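Local coordinates for protein beta-fructofuranosidase (PDB 3WPU) that belongs to the levansucrase/invertase family, whose members share a five-bladed beta-propeller fold built round a central pocket, at residues 224-229 with 259-264; 177-182 with 220-225; 308-313 with 376-381. All coordinates share one frame; numbering follows the deposited sequence.

Contact 1 of 3, residues 224-229 with 259-264; sequences DLLQAD and TFMVFE
Leu225 and Leu226 meet the side chain of Met261 in the seam between two neighbouring sheets of the five-bladed beta-propeller. Strand 213-226 contributes the leucines from one sheet, and strand 260-266 contributes the methionine from the next. The closer touch is made by the sulfur: Met261 SD lies 4.0 Å from Leu226 CD1, and the two side chains lie alongside, pointing opposite ways. The methionine methyl group serves the other leucine. Met261 can reach both because its chain leaves the strand extended, with CG trans to the main-chain nitrogen (chi1 174°), and then bends at the sulfur (chi3 -64°), which swings the methyl across to Leu225. The contact is wholly apolar and small, burying 116 Å² in all. The CA atoms of Leu226 and Phe263, the nearest pair, are 10.5 Å from each other, so the two segments meet through side chains.

Consecutive residues of a regular strand would point to opposite sides, yet both leucines turn toward Met261. The cause is a classic beta bulge, in which Leu225 and Leu226 both face Ile200 of the adjoining strand 197-210; the helical psi of Leu225 (-49°) marks its first position. The side chain of Ile200 in turn touches Met261, so the residue opposite the bulge also borders the methionine. Trp321 of strand 321-331 touches both leucines and Met261, and Pro247 of strand 245-250 adds a further apolar neighbour to the methionine. The bulge thus brings two successive leucines to one methionine, and the second of them is met at the longer range, Leu225 CD1 standing 4.4 Å from Met261 CE.

Contact 2 of 3, residues 177-182 with 220-225; sequences LFFTDV and NKVTDL
Phe178 and Leu225 make the closest touch between strands 174-184 and 213-226, two next-but-one neighbours in a single twisted sheet of the beta-propeller. Strand 197-210 runs between them, so the two strands share no hydrogen bonds and meet through side chains reaching past it. The twist is strong: the short segments approach to 9.2 Å between axes and their directions differ by 84°.

The contact divides between the two faces of the sheet. On one, Leu225 CD1 sits at the edge of the Phe178 ring, near its plane, 3.8 Å from Phe178 CD1, and the two side chains are nearly perpendicular to each other. On the other face Val222 CG1 packs between two residues, 3.9 Å from Phe179 CZ and 3.9 Å from Asp181 OD2. That methyl points away from the backbone N of its own residue (chi1 179°), the position that aims it at this pair, and it meets the phenyl ring obliquely. Phe179, Asp181 and Val222 all touch Ala201 of the middle strand. Asp181 turns its other oxygen, OD1, to a hydrogen bond from Gln160 NE2, so the carboxylate presents one oxygen to a polar partner while the second borders a methyl group.

Beyond this buried packing the association loosens. Thr223 and Asp224 hold their side chains well clear of strand 174-184, although the CA atoms of Asp181 and Asp224 lie 8.5 Å apart. Toward the start of segment 220-225, Asn220 and Lys221 lie at the exposed end and bear nothing of the contact. On the tight side, the Phe179 ring has a carbonyl in its plane: Leu177 O lies at its edge, 3.6 Å from Phe179 CD2.

Contact 3 of 3, residues 308-313 with 376-381; sequences VGLAKA and DGIRSD
Arg379 NH2 is gripped by two carbonyl oxygens, those of Pro20 and Pro325, while the methyl CD2 of Leu310 packs against it at 3.7 Å. The other terminal nitrogen, NH1, is bound likewise, by the carbonyls of Phe24 and Pro326. With four main-chain oxygens round its end, the guanidinium has its position and rotation fixed, and the carbonyl dipoles probably stabilise its buried positive charge. Leu310 CD2, a methyl, comes to the group obliquely and makes only a van der Waals contact.

The arginine gets there by an extended start and a late turn. Its first two torsions run straight out from the main chain, and the chain then bends at chi3 (-52°), carrying its end back toward strand 305-313 although the CB bond does not itself point there. Leu310 CD2 serves a second neighbour as well: Ile378 CD1 lies 4.3 Å from it, putting that one methyl between an aliphatic tip and a charged group. The CA atoms of Leu310 and Arg379 are 8.8 Å apart, and no hydrogen bond passes between the segments. All three touching residues are buried.

Within segment 376-381 the loop is tied to itself. Ser380 OG donates to Gly377 O over 3.1 Å, at a C=O...donor angle of 144° and tilted 22° from the carbonyl plane, closing a bend on which Ile378 and Arg379 lie. Val262 and Leu324, from the two strands flanking 305-313, border Leu310. The arrangement joins a strand of one propeller sheet to the loop between strands 369-375 and 383-384 of another, a blade-to-blade contact of the five-bladed beta-propeller.

In the fold
Contacts 1 and 2 are joined through Leu225, whose CD1 methyl takes part in both; their centres lie about 11 Å apart, and Met261 CE of contact 1 packs 4.3 Å from Phe178 CD1 of contact 2. The centre of contact 3 lies about 12 Å from that of contact 1. These two are linked by neighbouring strands, 260-266 and 305-313, which are hydrogen-bonded, Phe263 O to Gly309 N at 2.8 Å and Met261 O to Ala311 N at 2.9 Å. Contacts 2 and 3 do not touch: their centres are about 22 Å apart and their nearest atoms about 7 Å. The three thus step through successive sheets of the propeller, contact 1 bridging the other two.

Contact 1 of 3, residues 224-229 with 259-264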
loop_
_atom_site.group_PDB
_atom_site.type_symbol
_atom_site.label_atom_id
_atom_site.label_comp_id
_atom_site.label_asym_id
_atom_site.label_seq_id
_atom_site.Cartn_x
_atom_site.Cartn_y
_atom_site.Cartn_z
ATOM N N ASP A 224 -12.512 15.635 7.837
ATOM C CA ASP A 224 -12.487 14.414 8.645
ATOM C C ASP A 224 -13.514 13.460 8.049
ATOM O O ASP A 224 -14.706 13.786 8.006
ATOM C CB ASP A 224 -12.834 14.814 10.090
ATOM C CG ASP A 224 -12.736 13.683 11.085
ATOM O OD1 ASP A 224 -12.497 12.520 10.701
ATOM O OD2 ASP A 224 -12.957 13.991 12.275
ATOM N N LEU A 225 -13.077 12.304 7.556
ATOM C CA LEU A 225 -14.008 11.384 6.866
ATOM C C LEU A 225 -14.518 10.251 7.734
ATOM O O LEU A 225 -15.738 9.985 7.761
ATOM C CB LEU A 225 -13.341 10.798 5.624
ATOM C CG LEU A 225 -12.718 11.791 4.628
ATOM C CD1 LEU A 225 -12.052 11.013 3.519
ATOM C CD2 LEU A 225 -13.752 12.760 4.045
ATOM N N LEU A 226 -13.600 9.564 8.415
ATOM C CA LEU A 226 -13.913 8.365 9.171
ATOM C C LEU A 226 -13.023 8.151 10.356
ATOM O O LEU A 226 -11.836 8.483 10.318
ATOM C CB LEU A 226 -13.782 7.091 8.280
ATOM C CG LEU A 226 -14.631 6.992 7.031
ATOM C CD1 LEU A 226 -14.132 5.879 6.117
ATOM C CD2 LEU A 226 -16.087 6.749 7.399
ATOM N N GLN A 227 -13.620 7.650 11.426
ATOM C CA GLN A 227 -12.875 7.185 12.595
ATOM C C GLN A 227 -13.492 5.866 13.046
ATOM O O GLN A 227 -14.680 5.610 12.821
ATOM C CB GLN A 227 -12.867 8.217 13.710
ATOM C CG GLN A 227 -14.172 8.501 14.360
ATOM C CD GLN A 227 -14.076 9.720 15.276
ATOM O OE1 GLN A 227 -13.953 10.852 14.812
ATOM N NE2 GLN A 227 -14.113 9.485 16.564
ATOM N N ALA A 228 -12.693 5.030 13.678
ATOM C CA ALA A 228 -13.151 3.709 14.113
ATOM C C ALA A 228 -14.456 3.788 14.913
ATOM O O ALA A 228 -14.611 4.644 15.801
ATOM C CB ALA A 228 -12.067 3.026 14.935
ATOM N N ASP A 229 -15.390 2.905 14.579
ATOM C CA ASP A 229 -16.756 2.967 15.100
ATOM C C ASP A 229 -17.050 2.038 16.287
ATOM O O ASP A 229 -17.909 2.351 17.135
ATOM C CB ASP A 229 -17.726 2.602 13.989
ATOM C CG ASP A 229 -17.563 1.164 13.532
ATOM O OD1 ASP A 229 -16.449 0.770 13.138
ATOM O OD2 ASP A 229 -18.539 0.387 13.613
ATOM N N THR A 259 -18.081 5.244 -5.520
ATOM C CA THR A 259 -16.679 5.221 -5.055
ATOM C C THR A 259 -16.583 4.482 -3.736
ATOM O O THR A 259 -17.308 4.787 -2.777
ATOM C CB THR A 259 -16.091 6.637 -4.920
ATOM O OG1 THR A 259 -16.217 7.319 -6.177
ATOM C CG2 THR A 259 -14.579 6.576 -4.520
ATOM N N PHE A 260 -15.622 3.556 -3.669
ATOM C CA PHE A 260 -15.366 2.785 -2.462
ATOM C C PHE A 260 -13.975 3.075 -1.962
ATOM O O PHE A 260 -13.188 3.705 -2.649
ATOM C CB PHE A 260 -15.511 1.290 -2.708
ATOM C CG PHE A 260 -16.923 0.881 -3.001
ATOM C CD1 PHE A 260 -17.782 0.572 -1.962
ATOM C CD2 PHE A 260 -17.370 0.813 -4.300
ATOM C CE1 PHE A 260 -19.105 0.216 -2.218
ATOM C CE2 PHE A 260 -18.690 0.453 -4.561
ATOM C CZ PHE A 260 -19.534 0.154 -3.522
ATOM N N MET A 261 -13.737 2.626 -0.742
ATOM C CA MET A 261 -12.432 2.752 -0.087
ATOM C C MET A 261 -12.180 1.499 0.720
ATOM O O MET A 261 -13.068 1.015 1.411
ATOM C CB MET A 261 -12.464 3.969 0.841
ATOM C CG MET A 261 -11.222 4.183 1.740
ATOM S SD MET A 261 -11.589 5.322 3.087
ATOM C CE MET A 261 -11.944 6.849 2.221
ATOM N N VAL A 262 -10.940 1.012 0.688
ATOM C CA VAL A 262 -10.484 0.041 1.655
ATOM C C VAL A 262 -9.426 0.672 2.536
ATOM O O VAL A 262 -8.813 1.689 2.188
ATOM C CB VAL A 262 -9.976 -1.297 1.034
ATOM C CG1 VAL A 262 -11.135 -2.047 0.377
ATOM C CG2 VAL A 262 -8.878 -1.081 0.029
ATOM N N PHE A 263 -9.300 0.094 3.717
ATOM C CA PHE A 263 -8.373 0.592 4.715
ATOM C C PHE A 263 -8.103 -0.524 5.715
ATOM O O PHE A 263 -8.810 -1.519 5.758
ATOM C CB PHE A 263 -8.965 1.819 5.433
ATOM C CG PHE A 263 -10.339 1.583 5.984
ATOM C CD1 PHE A 263 -10.510 1.091 7.266
ATOM C CD2 PHE A 263 -11.449 1.819 5.211
ATOM C CE1 PHE A 263 -11.756 0.822 7.767
ATOM C CE2 PHE A 263 -12.713 1.547 5.711
ATOM C CZ PHE A 263 -12.866 1.063 6.987
ATOM N N GLU A 264 -7.009 -0.389 6.463
ATOM C CA GLU A 264 -6.718 -1.281 7.563
ATOM C C GLU A 264 -7.506 -0.944 8.818
ATOM O O GLU A 264 -7.547 0.209 9.240
ATOM C CB GLU A 264 -5.212 -1.220 7.923
ATOM C CG GLU A 264 -4.890 -2.097 9.120
ATOM C CD GLU A 264 -3.433 -2.038 9.546
ATOM O OE1 GLU A 264 -2.698 -1.201 9.017
ATOM O OE2 GLU A 264 -3.060 -2.831 10.439
#

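Contact 2 of 3, residues 177-182 with 220-225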
loop_
_atom_site.group_PDB
_atom_site.type_symbol
_atom_site.label_atom_id
_atom_site.label_comp_id
_atom_site.label_asym_id
_atom_site.label_seq_id
_atom_site.Cartn_x
_atom_site.Cartn_y
_atom_site.Cartn_z
ATOM N N LEU A 177 -6.204 14.297 -1.873
ATOM C CA LEU A 177 -5.281 13.526 -1.080
ATOM C C LEU A 177 -6.013 12.871 0.112
ATOM O O LEU A 177 -6.480 13.535 1.033
ATOM C CB LEU A 177 -4.139 14.418 -0.626
ATOM C CG LEU A 177 -3.058 13.793 0.260
ATOM C CD1 LEU A 177 -2.427 12.588 -0.413
ATOM C CD2 LEU A 177 -2.016 14.837 0.611
ATOM N N PHE A 178 -6.195 11.563 0.025
ATOM C CA PHE A 178 -6.759 10.775 1.126
ATOM C C PHE A 178 -5.603 10.315 1.992
ATOM O O PHE A 178 -4.679 9.724 1.491
ATOM C CB PHE A 178 -7.541 9.592 0.597
ATOM C CG PHE A 178 -8.772 9.995 -0.171
ATOM C CD1 PHE A 178 -9.969 10.238 0.473
ATOM C CD2 PHE A 178 -8.684 10.225 -1.536
ATOM C CE1 PHE A 178 -11.101 10.640 -0.232
ATOM C CE2 PHE A 178 -9.809 10.629 -2.249
ATOM C CZ PHE A 178 -11.009 10.845 -1.585
ATOM N N PHE A 179 -5.669 10.565 3.279
ATOM C CA PHE A 179 -4.572 10.187 4.157
ATOM C C PHE A 179 -5.048 9.863 5.561
ATOM O O PHE A 179 -6.221 9.936 5.869
ATOM C CB PHE A 179 -3.488 11.272 4.142
ATOM C CG PHE A 179 -3.886 12.560 4.829
ATOM C CD1 PHE A 179 -3.363 12.897 6.075
ATOM C CD2 PHE A 179 -4.801 13.433 4.229
ATOM C CE1 PHE A 179 -3.730 14.087 6.710
ATOM C CE2 PHE A 179 -5.170 14.612 4.861
ATOM C CZ PHE A 179 -4.633 14.928 6.096
ATOM N N THR A 180 -4.115 9.443 6.397
ATOM C CA THR A 180 -4.404 9.128 7.772
ATOM C C THR A 180 -3.853 10.246 8.630
ATOM O O THR A 180 -2.637 10.473 8.677
ATOM C CB THR A 180 -3.823 7.776 8.203
ATOM O OG1 THR A 180 -4.090 6.760 7.215
ATOM C CG2 THR A 180 -4.379 7.344 9.572
ATOM N N ASP A 181 -4.746 10.934 9.325
ATOM C CA ASP A 181 -4.403 12.121 10.088
ATOM C C ASP A 181 -4.411 11.689 11.546
ATOM O O ASP A 181 -5.436 11.238 12.032
ATOM C CB ASP A 181 -5.428 13.226 9.801
ATOM C CG ASP A 181 -4.933 14.629 10.212
ATOM O OD1 ASP A 181 -3.737 14.797 10.583
ATOM O OD2 ASP A 181 -5.729 15.592 10.167
ATOM N N VAL A 182 -3.262 11.762 12.228
ATOM C CA VAL A 182 -3.121 11.106 13.523
ATOM C C VAL A 182 -2.666 12.059 14.625
ATOM O O VAL A 182 -1.724 12.863 14.452
ATOM C CB VAL A 182 -2.130 9.919 13.464
ATOM C CG1 VAL A 182 -2.239 9.047 14.706
ATOM C CG2 VAL A 182 -2.382 9.066 12.231
ATOM N N ASN A 220 -5.115 23.417 2.110
ATOM C CA ASN A 220 -5.331 24.382 3.190
ATOM C C ASN A 220 -6.394 23.930 4.182
ATOM O O ASN A 220 -6.461 24.428 5.299
ATOM C CB ASN A 220 -5.696 25.780 2.630
ATOM C CG ASN A 220 -6.746 25.737 1.532
ATOM O OD1 ASN A 220 -7.949 25.849 1.781
ATOM N ND2 ASN A 220 -6.294 25.569 0.299
ATOM N N LYS A 221 -7.239 22.994 3.742
ATOM C CA LYS A 221 -8.400 22.541 4.472
ATOM C C LYS A 221 -8.354 21.019 4.536
ATOM O O LYS A 221 -8.106 20.388 3.521
ATOM C CB LYS A 221 -9.651 22.962 3.685
ATOM C CG LYS A 221 -10.967 22.505 4.269
ATOM C CD LYS A 221 -11.263 23.267 5.528
ATOM C CE LYS A 221 -12.701 23.029 6.015
ATOM N NZ LYS A 221 -12.800 23.575 7.405
ATOM N N VAL A 222 -8.581 20.463 5.716
ATOM C CA VAL A 222 -8.658 19.002 5.909
ATOM C C VAL A 222 -10.066 18.615 6.357
ATOM O O VAL A 222 -10.598 19.204 7.307
ATOM C CB VAL A 222 -7.617 18.521 6.926
ATOM C CG1 VAL A 222 -7.732 17.019 7.129
ATOM C CG2 VAL A 222 -6.224 18.916 6.464
ATOM N N THR A 223 -10.655 17.631 5.674
ATOM C CA THR A 223 -11.970 17.115 6.005
ATOM C C THR A 223 -11.849 15.769 6.700
ATOM O O THR A 223 -11.184 14.865 6.195
ATOM C CB THR A 223 -12.812 16.951 4.743
ATOM O OG1 THR A 223 -12.864 18.197 4.035
ATOM C CG2 THR A 223 -14.236 16.496 5.095
ATOM N N ASP A 224 -12.512 15.635 7.837
ATOM C CA ASP A 224 -12.487 14.414 8.645
ATOM C C ASP A 224 -13.514 13.460 8.049
ATOM O O ASP A 224 -14.706 13.786 8.006
ATOM C CB ASP A 224 -12.834 14.814 10.090
ATOM C CG ASP A 224 -12.736 13.683 11.085
ATOM O OD1 ASP A 224 -12.497 12.520 10.701
ATOM O OD2 ASP A 224 -12.957 13.991 12.275
ATOM N N LEU A 225 -13.077 12.304 7.556
ATOM C CA LEU A 225 -14.008 11.384 6.866
ATOM C C LEU A 225 -14.518 10.251 7.734
ATOM O O LEU A 225 -15.738 9.985 7.761
ATOM C CB LEU A 225 -13.341 10.798 5.624
ATOM C CG LEU A 225 -12.718 11.791 4.628
ATOM C CD1 LEU A 225 -12.052 11.013 3.519
ATOM C CD2 LEU A 225 -13.752 12.760 4.045
#

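Contact 3 of 3, residues 308-313 with 376-381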
loop_
_atom_site.group_PDB
_atom_site.type_symbol
_atom_site.label_atom_id
_atom_site.label_comp_id
_atom_site.label_asym_id
_atom_site.label_seq_id
_atom_site.Cartn_x
_atom_site.Cartn_y
_atom_site.Cartn_z
ATOM N N VAL A 308 -9.573 -5.836 7.158
ATOM C CA VAL A 308 -9.580 -4.894 6.068
ATOM C C VAL A 308 -11.003 -4.402 5.951
ATOM O O VAL A 308 -11.931 -5.187 5.755
ATOM C CB VAL A 308 -9.115 -5.493 4.711
ATOM C CG1 VAL A 308 -9.287 -4.470 3.616
ATOM C CG2 VAL A 308 -7.648 -5.919 4.821
ATOM N N GLY A 309 -11.140 -3.091 6.077
ATOM C CA GLY A 309 -12.433 -2.420 5.993
ATOM C C GLY A 309 -12.807 -1.928 4.621
ATOM O O GLY A 309 -11.984 -1.825 3.715
ATOM N N LEU A 310 -14.109 -1.663 4.462
ATOM C CA LEU A 310 -14.683 -1.103 3.243
ATOM C C LEU A 310 -15.576 0.078 3.659
ATOM O O LEU A 310 -16.233 0.040 4.722
ATOM C CB LEU A 310 -15.540 -2.148 2.519
ATOM C CG LEU A 310 -16.025 -1.757 1.119
ATOM C CD1 LEU A 310 -14.902 -1.608 0.102
ATOM C CD2 LEU A 310 -17.067 -2.762 0.625
ATOM N N ALA A 311 -15.555 1.127 2.847
ATOM C CA ALA A 311 -16.444 2.270 3.015
ATOM C C ALA A 311 -16.906 2.707 1.639
ATOM O O ALA A 311 -16.263 2.432 0.617
ATOM C CB ALA A 311 -15.770 3.418 3.745
ATOM N N LYS A 312 -18.054 3.372 1.621
ATOM C CA LYS A 312 -18.649 3.876 0.404
ATOM C C LYS A 312 -18.925 5.377 0.528
ATOM O O LYS A 312 -19.433 5.841 1.555
ATOM C CB LYS A 312 -19.946 3.126 0.140
ATOM C CG LYS A 312 -20.664 3.566 -1.117
ATOM C CD LYS A 312 -21.973 2.801 -1.241
ATOM C CE LYS A 312 -22.694 3.236 -2.496
ATOM N NZ LYS A 312 -23.856 2.362 -2.820
ATOM N N ALA A 313 -18.587 6.119 -0.529
ATOM C CA ALA A 313 -18.795 7.582 -0.559
ATOM C C ALA A 313 -20.291 7.872 -0.713
ATOM O O ALA A 313 -21.021 7.155 -1.442
ATOM C CB ALA A 313 -18.015 8.217 -1.691
ATOM N N ASP A 376 -14.623 -12.991 -6.797
ATOM C CA ASP A 376 -15.469 -12.496 -7.864
ATOM C C ASP A 376 -16.110 -11.131 -7.637
ATOM O O ASP A 376 -16.850 -10.654 -8.493
ATOM C CB ASP A 376 -16.568 -13.539 -8.137
ATOM C CG ASP A 376 -16.026 -14.779 -8.832
ATOM O OD1 ASP A 376 -15.007 -14.690 -9.540
ATOM O OD2 ASP A 376 -16.665 -15.841 -8.716
ATOM N N GLY A 377 -15.854 -10.518 -6.489
ATOM C CA GLY A 377 -16.389 -9.216 -6.134
ATOM C C GLY A 377 -15.519 -8.585 -5.074
ATOM O O GLY A 377 -14.715 -9.293 -4.426
ATOM N N ILE A 378 -15.664 -7.272 -4.881
ATOM C CA ILE A 378 -14.884 -6.584 -3.820
ATOM C C ILE A 378 -15.227 -7.137 -2.425
ATOM O O ILE A 378 -14.359 -7.205 -1.539
ATOM C CB ILE A 378 -14.996 -5.047 -3.880
ATOM C CG1 ILE A 378 -16.458 -4.569 -3.658
ATOM C CG2 ILE A 378 -14.471 -4.589 -5.235
ATOM C CD1 ILE A 378 -16.553 -3.070 -3.587
ATOM N N ARG A 379 -16.476 -7.563 -2.252
ATOM C CA ARG A 379 -16.884 -8.411 -1.139
ATOM C C ARG A 379 -17.145 -9.807 -1.690
ATOM O O ARG A 379 -18.083 -10.028 -2.463
ATOM C CB ARG A 379 -18.123 -7.858 -0.416
ATOM C CG ARG A 379 -18.518 -8.660 0.819
ATOM C CD ARG A 379 -19.723 -8.152 1.591
ATOM N NE ARG A 379 -19.586 -6.740 1.911
ATOM C CZ ARG A 379 -18.813 -6.269 2.886
ATOM N NH1 ARG A 379 -18.183 -7.104 3.683
ATOM N NH2 ARG A 379 -18.729 -4.960 3.069
ATOM N N SER A 380 -16.296 -10.743 -1.323
ATOM C CA SER A 380 -16.423 -12.102 -1.797
ATOM C C SER A 380 -15.858 -13.076 -0.787
ATOM O O SER A 380 -15.188 -12.661 0.153
ATOM C CB SER A 380 -15.742 -12.220 -3.164
ATOM O OG SER A 380 -14.338 -12.012 -3.070
ATOM N N ASP A 381 -16.079 -14.374 -0.983
ATOM C CA ASP A 381 -15.381 -15.359 -0.172
ATOM C C ASP A 381 -13.996 -15.555 -0.751
ATOM O O ASP A 381 -13.706 -16.525 -1.461
ATOM C CB ASP A 381 -16.144 -16.683 -0.060
ATOM C CG ASP A 381 -15.409 -17.687 0.797
ATOM O OD1 ASP A 381 -14.459 -17.285 1.532
ATOM O OD2 ASP A 381 -15.717 -18.893 0.728
#